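Long-range contacts in Serine/threonine-protein kinase/endoribonuclease IRE1 (Saccharomyces cerevisiae, PDB 2BE1), which senses unfolded proteins in the endoplasmic reticulum lumen through its N-terminal domain and, once activated, splices HAC1 precursor mRNA to switch on the unfolded protein response: residues M214-L225 against R235-I245; E57-G65 against W290-F298. All coordinates share one frame; numbering follows the deposited sequence.

The chain is the lumenal sensor domain of IRE1, rich in beta strands. From the N terminus it first reaches E57-G65, on an edge strand, 57-61, of a three-stranded sheet. Contact 2 closes a loop of 224 residues when W290-F298 returns to this strand. It joins two small antiparallel sheets near the middle of the domain. Contact 1 is nested inside that loop. It closes over only nine residues and folds M214-L225 onto R235-I245, around the hairpin of strands 223-227 and 234-237. The centres of the two contacts are about 18 Å apart, but they touch: I244 packs on F291 and L293, and P218 on F298.

Contact 1: residues M214-L225 against R235-I245; sequences MCIAPFRDKSLL and RWVSPTFPGII
L224 and S238 hold the two segments together through a pair of bonds. S238 N donates to L224 O at 2.7 Å. In return L224 N points almost straight (177°) at S238 OG. The S238 hydroxyl stands between its own backbone N and carbonyl carbon (chi1 76°), which turns it toward L224; it also donates to P239 O.

The L224 side chain can be followed outward. Its CB lies in plane at the edge of the W236 indole, 3.7 Å from W236 CZ3, and also packs on the CB of S238. CG then splits the chain toward two partners. CD1 meets the I245 side chain, 3.6 Å from I245 CG2. CD2 comes obliquely to the F241 ring at CE1 and CZ. I245 CD1 lies over one face of that ring, toward its rim, so L224, F241 and I245 form one apolar cluster.

These residues belong to a beta hairpin. Strands 223-227 and 234-237 run antiparallel, with L225 and V237 as a non-hydrogen-bonded pair. L225 CD1 and V237 CG2 touch at 3.7 Å on the sheet side where F219 also sits. R235 and W236 both face A226, a classic beta bulge. The W236 NE1 bonds to R27 O, while the far end of the indole, CH2, rests on I216 CD1 (3.6 Å).

Beyond the strands, residues 239-244 wrap around K222. F241 N donates to K222 O at 2.9 Å, and this oxygen lies near the plane of the F241 ring, at its edge. With a bend at chi2 (97°), K222 CB and CG run along the backbone of F241 and G243, and T240 CG2 lies 3.7 Å from K222 CB.

Contact 2: residues E57-G65 against W290-F298; sequences ETLIIEPFG and WFALSSQNF
E62 OE1 is gripped by S294 from two directions. The S294 hydroxyl donates to it at 2.8 Å, on the syn side and close to the carboxylate plane. S294 N donates at 3.0 Å from above that plane. N297 ND2 adds a weak bond to the same oxygen. E62 gets there with CG anti to its backbone N (chi1 169°) and an extended chain.

The S294 hydroxyl also accepts from N297 N, an ST motif. It therefore ties the turn to the carboxylate and places N297 beside it. The N297 side chain lies across F64, with its CB over one face of the ring. The edge of F298 points at the F64 face in a T-shaped pair, planes at 76°. The F298 edge also meets E62 OE1, near the ring plane.

Strands 57-61 and 290-294 are each an edge strand of a three-stranded sheet. They cross at 44° and meet in a single bridge between I61 and F291, and A292 N donates to I61 O at 3.1 Å. I60 and W290 lie side by side, with I60 CG1 3.4 Å from W290 CB, while I60 CG2 packs on A292 CB.

F298 is the N-cap of helix 299-303. The E62 carboxylate is buried, and the two S294 donors, with the weak N297 bond, would be expected to offset the cost of burying it in charged form.

Contact 1: residues M214-L225 against R235-I245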
# COMPACT_ATOMS: atom_id res chain seq x y z
N MET A 214 -33.31 3.48 -15.34
CA MET A 214 -32.66 2.15 -15.30
C MET A 214 -31.89 1.90 -14.04
O MET A 214 -31.79 2.75 -13.13
CB MET A 214 -31.71 1.93 -16.51
CG MET A 214 -32.32 1.27 -17.76
SD MET A 214 -33.66 0.11 -17.33
CE MET A 214 -35.07 1.26 -17.14
N CYS A 215 -31.26 0.74 -14.02
CA CYS A 215 -30.79 0.20 -12.78
C CYS A 215 -30.35 -1.28 -13.04
O CYS A 215 -31.19 -2.19 -13.17
CB CYS A 215 -31.99 0.30 -11.86
SG CYS A 215 -31.87 -0.87 -10.62
N ILE A 216 -29.05 -1.51 -13.21
CA ILE A 216 -28.71 -2.77 -13.80
C ILE A 216 -27.82 -3.50 -12.79
O ILE A 216 -27.21 -2.83 -11.99
CB ILE A 216 -28.09 -2.64 -15.20
CG1 ILE A 216 -26.63 -2.82 -15.05
CG2 ILE A 216 -28.30 -1.29 -15.91
CD1 ILE A 216 -26.08 -3.69 -16.08
N ALA A 217 -27.81 -4.84 -12.80
CA ALA A 217 -27.11 -5.68 -11.81
C ALA A 217 -26.63 -7.02 -12.40
O ALA A 217 -27.16 -7.46 -13.41
CB ALA A 217 -28.00 -5.96 -10.63
N PRO A 218 -25.60 -7.67 -11.79
CA PRO A 218 -25.27 -9.02 -12.17
C PRO A 218 -26.32 -10.01 -11.78
O PRO A 218 -26.82 -9.98 -10.67
CB PRO A 218 -23.96 -9.30 -11.42
CG PRO A 218 -23.89 -8.42 -10.49
CD PRO A 218 -24.63 -7.19 -10.81
N PHE A 219 -26.61 -10.86 -12.74
CA PHE A 219 -27.74 -11.76 -12.74
C PHE A 219 -27.27 -13.13 -13.17
O PHE A 219 -26.10 -13.28 -13.53
CB PHE A 219 -28.79 -11.27 -13.77
CG PHE A 219 -30.13 -11.99 -13.67
CD1 PHE A 219 -30.73 -12.21 -12.40
CD2 PHE A 219 -30.78 -12.44 -14.80
CE1 PHE A 219 -31.97 -12.88 -12.28
CE2 PHE A 219 -32.01 -13.10 -14.71
CZ PHE A 219 -32.61 -13.32 -13.46
N ARG A 220 -28.19 -14.09 -13.22
CA ARG A 220 -27.87 -15.52 -13.33
C ARG A 220 -27.15 -15.84 -14.65
O ARG A 220 -27.30 -15.12 -15.65
CB ARG A 220 -29.10 -16.36 -13.03
CG ARG A 220 -29.29 -17.59 -13.85
CD ARG A 220 -30.45 -17.44 -14.85
NE ARG A 220 -31.75 -17.44 -14.17
CZ ARG A 220 -32.93 -17.12 -14.74
NH1 ARG A 220 -33.00 -16.78 -16.05
NH2 ARG A 220 -34.06 -17.15 -14.02
N ASP A 221 -26.28 -16.86 -14.61
CA ASP A 221 -25.64 -17.28 -15.85
C ASP A 221 -24.78 -16.25 -16.49
O ASP A 221 -24.94 -16.00 -17.67
CB ASP A 221 -26.68 -17.74 -16.88
CG ASP A 221 -27.28 -19.12 -16.53
OD1 ASP A 221 -26.63 -19.84 -15.67
OD2 ASP A 221 -28.39 -19.49 -17.08
N LYS A 222 -23.83 -15.72 -15.71
CA LYS A 222 -22.92 -14.66 -16.19
C LYS A 222 -23.68 -13.65 -17.07
O LYS A 222 -23.36 -13.50 -18.29
CB LYS A 222 -21.74 -15.19 -17.00
CG LYS A 222 -20.97 -16.32 -16.37
CD LYS A 222 -21.43 -17.73 -16.91
CE LYS A 222 -20.38 -18.85 -16.68
NZ LYS A 222 -19.01 -18.29 -16.92
N SER A 223 -24.69 -13.00 -16.49
CA SER A 223 -25.42 -12.00 -17.24
C SER A 223 -25.71 -10.73 -16.47
O SER A 223 -25.57 -10.66 -15.24
CB SER A 223 -26.73 -12.57 -17.66
OG SER A 223 -27.47 -12.80 -16.50
N LEU A 224 -26.11 -9.71 -17.21
CA LEU A 224 -26.61 -8.49 -16.59
C LEU A 224 -28.13 -8.42 -16.74
O LEU A 224 -28.68 -8.66 -17.82
CB LEU A 224 -25.96 -7.23 -17.20
CG LEU A 224 -24.65 -6.68 -16.57
CD1 LEU A 224 -24.15 -7.40 -15.32
CD2 LEU A 224 -23.49 -6.52 -17.58
N LEU A 225 -28.80 -8.09 -15.64
CA LEU A 225 -30.22 -7.83 -15.65
C LEU A 225 -30.45 -6.37 -15.26
O LEU A 225 -29.96 -5.94 -14.24
CB LEU A 225 -30.90 -8.77 -14.67
CG LEU A 225 -32.28 -8.32 -14.21
CD1 LEU A 225 -33.24 -8.52 -15.35
CD2 LEU A 225 -32.74 -9.17 -13.04
N ARG A 235 -36.27 -5.27 -17.52
CA ARG A 235 -36.42 -4.66 -18.83
C ARG A 235 -35.50 -5.29 -19.81
O ARG A 235 -35.96 -5.69 -20.87
CB ARG A 235 -36.22 -3.18 -18.80
CG ARG A 235 -36.98 -2.57 -17.71
CD ARG A 235 -38.47 -2.58 -17.96
NE ARG A 235 -39.16 -2.11 -16.76
CZ ARG A 235 -40.48 -2.00 -16.61
NH1 ARG A 235 -41.33 -2.34 -17.58
NH2 ARG A 235 -40.94 -1.55 -15.46
N TRP A 236 -34.22 -5.41 -19.51
CA TRP A 236 -33.43 -6.19 -20.44
C TRP A 236 -32.55 -7.19 -19.72
O TRP A 236 -32.25 -7.03 -18.55
CB TRP A 236 -32.71 -5.33 -21.50
CG TRP A 236 -31.73 -4.33 -21.01
CD1 TRP A 236 -31.81 -2.98 -21.14
CD2 TRP A 236 -30.49 -4.58 -20.37
NE1 TRP A 236 -30.71 -2.36 -20.58
CE2 TRP A 236 -29.89 -3.33 -20.11
CE3 TRP A 236 -29.82 -5.76 -19.98
CZ2 TRP A 236 -28.67 -3.22 -19.47
CZ3 TRP A 236 -28.59 -5.64 -19.33
CH2 TRP A 236 -28.03 -4.38 -19.08
N VAL A 237 -32.20 -8.27 -20.39
CA VAL A 237 -31.14 -9.16 -19.90
C VAL A 237 -29.98 -9.24 -20.92
O VAL A 237 -30.17 -9.35 -22.12
CB VAL A 237 -31.72 -10.55 -19.53
CG1 VAL A 237 -30.67 -11.43 -18.96
CG2 VAL A 237 -32.81 -10.38 -18.55
N SER A 238 -28.75 -9.15 -20.46
CA SER A 238 -27.61 -9.13 -21.36
C SER A 238 -27.28 -10.53 -21.87
O SER A 238 -27.75 -11.52 -21.30
CB SER A 238 -26.43 -8.69 -20.57
OG SER A 238 -26.01 -9.80 -19.76
N PRO A 239 -26.39 -10.62 -22.88
CA PRO A 239 -25.93 -11.93 -23.28
C PRO A 239 -24.91 -12.46 -22.26
O PRO A 239 -24.73 -11.83 -21.20
CB PRO A 239 -25.28 -11.68 -24.65
CG PRO A 239 -25.18 -10.26 -24.84
CD PRO A 239 -25.73 -9.56 -23.64
N THR A 240 -24.25 -13.59 -22.54
CA THR A 240 -23.34 -14.10 -21.54
C THR A 240 -21.96 -13.50 -21.55
O THR A 240 -21.40 -13.20 -22.63
CB THR A 240 -23.17 -15.55 -21.60
OG1 THR A 240 -24.32 -16.08 -21.01
CG2 THR A 240 -22.06 -15.96 -20.65
N PHE A 241 -21.41 -13.32 -20.37
CA PHE A 241 -20.05 -12.85 -20.30
C PHE A 241 -19.17 -14.06 -19.92
O PHE A 241 -19.67 -15.05 -19.27
CB PHE A 241 -19.94 -11.77 -19.26
CG PHE A 241 -20.72 -10.54 -19.59
CD1 PHE A 241 -22.03 -10.39 -19.14
CD2 PHE A 241 -20.10 -9.50 -20.32
CE1 PHE A 241 -22.72 -9.21 -19.41
CE2 PHE A 241 -20.77 -8.31 -20.59
CZ PHE A 241 -22.09 -8.14 -20.15
N PRO A 242 -17.88 -14.00 -20.34
CA PRO A 242 -16.92 -15.05 -20.02
C PRO A 242 -16.83 -15.38 -18.53
O PRO A 242 -16.27 -16.40 -18.19
CB PRO A 242 -15.61 -14.47 -20.53
CG PRO A 242 -15.90 -13.04 -20.68
CD PRO A 242 -17.26 -12.99 -21.19
N GLY A 243 -17.38 -14.56 -17.66
CA GLY A 243 -17.37 -14.90 -16.24
C GLY A 243 -18.42 -14.07 -15.53
O GLY A 243 -18.96 -13.05 -16.13
N ILE A 244 -18.74 -14.45 -14.27
CA ILE A 244 -19.80 -13.69 -13.61
C ILE A 244 -19.40 -12.21 -13.37
O ILE A 244 -18.24 -11.90 -13.10
CB ILE A 244 -20.50 -14.39 -12.49
CG1 ILE A 244 -20.67 -13.42 -11.40
CG2 ILE A 244 -19.83 -15.66 -11.97
CD1 ILE A 244 -21.75 -13.94 -10.48
N ILE A 245 -20.34 -11.28 -13.60
CA ILE A 245 -19.98 -9.86 -13.57
C ILE A 245 -20.07 -9.28 -12.20
O ILE A 245 -21.15 -9.26 -11.58
CB ILE A 245 -20.73 -9.03 -14.52
CG1 ILE A 245 -19.89 -9.06 -15.75
CG2 ILE A 245 -20.79 -7.56 -14.08
CD1 ILE A 245 -20.71 -8.92 -16.87

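Contact 2: residues E57-G65 against W290-F298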
# COMPACT_ATOMS: atom_id res chain seq x y z
N GLU A 57 -10.73 -27.68 4.18
CA GLU A 57 -10.89 -26.24 4.27
C GLU A 57 -10.38 -25.59 3.05
O GLU A 57 -9.41 -26.06 2.46
CB GLU A 57 -9.96 -25.68 5.30
CG GLU A 57 -10.17 -26.08 6.67
CD GLU A 57 -9.08 -25.50 7.42
OE1 GLU A 57 -8.35 -24.72 6.76
OE2 GLU A 57 -8.94 -25.78 8.63
N THR A 58 -10.93 -24.42 2.78
CA THR A 58 -10.51 -23.66 1.67
C THR A 58 -10.69 -22.16 1.92
O THR A 58 -11.61 -21.73 2.64
CB THR A 58 -11.26 -24.18 0.48
OG1 THR A 58 -10.56 -23.88 -0.72
CG2 THR A 58 -12.62 -23.62 0.46
N LEU A 59 -9.77 -21.37 1.37
CA LEU A 59 -9.83 -19.92 1.52
C LEU A 59 -10.64 -19.32 0.42
O LEU A 59 -10.46 -19.72 -0.73
CB LEU A 59 -8.45 -19.30 1.47
CG LEU A 59 -8.38 -17.87 2.02
CD1 LEU A 59 -9.13 -17.73 3.33
CD2 LEU A 59 -6.97 -17.43 2.20
N ILE A 60 -11.50 -18.36 0.76
CA ILE A 60 -12.44 -17.82 -0.20
C ILE A 60 -12.56 -16.35 0.00
O ILE A 60 -12.87 -15.93 1.12
CB ILE A 60 -13.83 -18.40 0.02
CG1 ILE A 60 -13.79 -19.91 -0.19
CG2 ILE A 60 -14.85 -17.78 -0.95
CD1 ILE A 60 -14.86 -20.63 0.43
N ILE A 61 -12.35 -15.55 -1.05
CA ILE A 61 -12.62 -14.08 -0.95
C ILE A 61 -13.72 -13.53 -1.85
O ILE A 61 -14.01 -14.06 -2.95
CB ILE A 61 -11.41 -13.27 -1.19
CG1 ILE A 61 -11.07 -13.37 -2.65
CG2 ILE A 61 -10.23 -13.79 -0.32
CD1 ILE A 61 -9.60 -13.37 -2.82
N GLU A 62 -14.39 -12.51 -1.36
CA GLU A 62 -15.41 -11.92 -2.21
C GLU A 62 -14.66 -10.89 -3.05
O GLU A 62 -14.00 -9.98 -2.50
CB GLU A 62 -16.54 -11.28 -1.42
CG GLU A 62 -17.45 -10.46 -2.28
CD GLU A 62 -18.57 -9.83 -1.49
OE1 GLU A 62 -19.77 -9.86 -1.90
OE2 GLU A 62 -18.25 -9.33 -0.41
N PRO A 63 -14.70 -11.03 -4.38
CA PRO A 63 -13.90 -10.17 -5.22
C PRO A 63 -14.64 -8.89 -5.32
O PRO A 63 -15.34 -8.66 -6.31
CB PRO A 63 -13.94 -10.86 -6.57
CG PRO A 63 -15.21 -11.49 -6.60
CD PRO A 63 -15.50 -11.97 -5.19
N PHE A 64 -14.58 -8.05 -4.31
CA PHE A 64 -15.39 -6.88 -4.43
C PHE A 64 -15.04 -5.96 -3.31
O PHE A 64 -14.75 -6.40 -2.19
CB PHE A 64 -16.88 -7.20 -4.44
CG PHE A 64 -17.71 -6.00 -4.29
CD1 PHE A 64 -18.06 -5.26 -5.40
CD2 PHE A 64 -18.08 -5.53 -3.03
CE1 PHE A 64 -18.85 -4.07 -5.24
CE2 PHE A 64 -18.87 -4.34 -2.88
CZ PHE A 64 -19.25 -3.63 -3.97
N GLY A 65 -15.01 -4.68 -3.59
CA GLY A 65 -14.59 -3.76 -2.60
C GLY A 65 -13.24 -4.08 -2.02
O GLY A 65 -12.28 -4.35 -2.76
N TRP A 290 -11.63 -20.33 -5.16
CA TRP A 290 -13.01 -20.16 -4.67
C TRP A 290 -13.35 -18.72 -4.40
O TRP A 290 -12.59 -18.03 -3.71
CB TRP A 290 -13.21 -20.98 -3.36
CG TRP A 290 -13.40 -22.38 -3.73
CD1 TRP A 290 -12.44 -23.36 -3.80
CD2 TRP A 290 -14.61 -22.96 -4.27
NE1 TRP A 290 -12.99 -24.50 -4.32
CE2 TRP A 290 -14.31 -24.29 -4.62
CE3 TRP A 290 -15.91 -22.47 -4.47
CZ2 TRP A 290 -15.23 -25.15 -5.14
CZ3 TRP A 290 -16.83 -23.30 -4.99
CH2 TRP A 290 -16.49 -24.66 -5.31
N PHE A 291 -14.51 -18.26 -4.84
CA PHE A 291 -14.91 -16.89 -4.42
C PHE A 291 -16.33 -16.79 -3.92
O PHE A 291 -17.23 -17.62 -4.27
CB PHE A 291 -14.70 -15.86 -5.53
CG PHE A 291 -15.59 -16.08 -6.75
CD1 PHE A 291 -16.95 -15.68 -6.73
CD2 PHE A 291 -15.09 -16.71 -7.93
CE1 PHE A 291 -17.77 -15.89 -7.91
CE2 PHE A 291 -15.94 -16.93 -9.05
CZ PHE A 291 -17.24 -16.50 -9.04
N ALA A 292 -16.55 -15.75 -3.11
CA ALA A 292 -17.90 -15.56 -2.53
C ALA A 292 -18.59 -14.32 -3.09
O ALA A 292 -17.93 -13.36 -3.48
CB ALA A 292 -17.82 -15.45 -1.07
N LEU A 293 -19.92 -14.34 -3.10
CA LEU A 293 -20.70 -13.17 -3.43
C LEU A 293 -21.79 -13.10 -2.37
O LEU A 293 -22.73 -13.92 -2.34
CB LEU A 293 -21.26 -13.27 -4.86
CG LEU A 293 -20.23 -13.61 -5.95
CD1 LEU A 293 -20.88 -13.60 -7.23
CD2 LEU A 293 -19.18 -12.60 -6.06
N SER A 294 -21.63 -12.15 -1.45
CA SER A 294 -22.59 -11.92 -0.36
C SER A 294 -23.87 -11.43 -0.95
O SER A 294 -23.88 -10.79 -2.03
CB SER A 294 -22.10 -10.80 0.53
OG SER A 294 -21.97 -9.55 -0.17
N SER A 295 -24.97 -11.63 -0.26
CA SER A 295 -26.16 -11.01 -0.83
C SER A 295 -26.20 -9.48 -0.57
O SER A 295 -27.01 -8.77 -1.22
CB SER A 295 -27.41 -11.68 -0.34
OG SER A 295 -27.36 -11.69 1.08
N GLN A 296 -25.36 -8.96 0.36
CA GLN A 296 -25.24 -7.51 0.51
C GLN A 296 -24.86 -6.96 -0.84
O GLN A 296 -25.55 -6.13 -1.42
CB GLN A 296 -24.13 -7.15 1.47
CG GLN A 296 -24.37 -7.58 2.90
CD GLN A 296 -24.84 -9.05 2.98
OE1 GLN A 296 -26.02 -9.36 2.72
NE2 GLN A 296 -23.93 -9.95 3.34
N ASN A 297 -23.78 -7.48 -1.38
CA ASN A 297 -23.31 -6.99 -2.65
C ASN A 297 -23.97 -7.57 -3.85
O ASN A 297 -23.92 -6.96 -4.90
CB ASN A 297 -21.83 -7.16 -2.71
CG ASN A 297 -21.20 -6.49 -1.54
OD1 ASN A 297 -21.74 -5.53 -1.00
ND2 ASN A 297 -20.06 -6.99 -1.12
N PHE A 298 -24.59 -8.73 -3.74
CA PHE A 298 -25.08 -9.28 -4.99
C PHE A 298 -26.42 -9.94 -4.83
O PHE A 298 -26.64 -11.11 -5.34
CB PHE A 298 -24.08 -10.25 -5.64
CG PHE A 298 -22.73 -9.69 -5.84
CD1 PHE A 298 -21.78 -9.74 -4.80
CD2 PHE A 298 -22.40 -9.08 -7.04
CE1 PHE A 298 -20.50 -9.19 -5.01
CE2 PHE A 298 -21.14 -8.57 -7.29
CZ PHE A 298 -20.18 -8.63 -6.28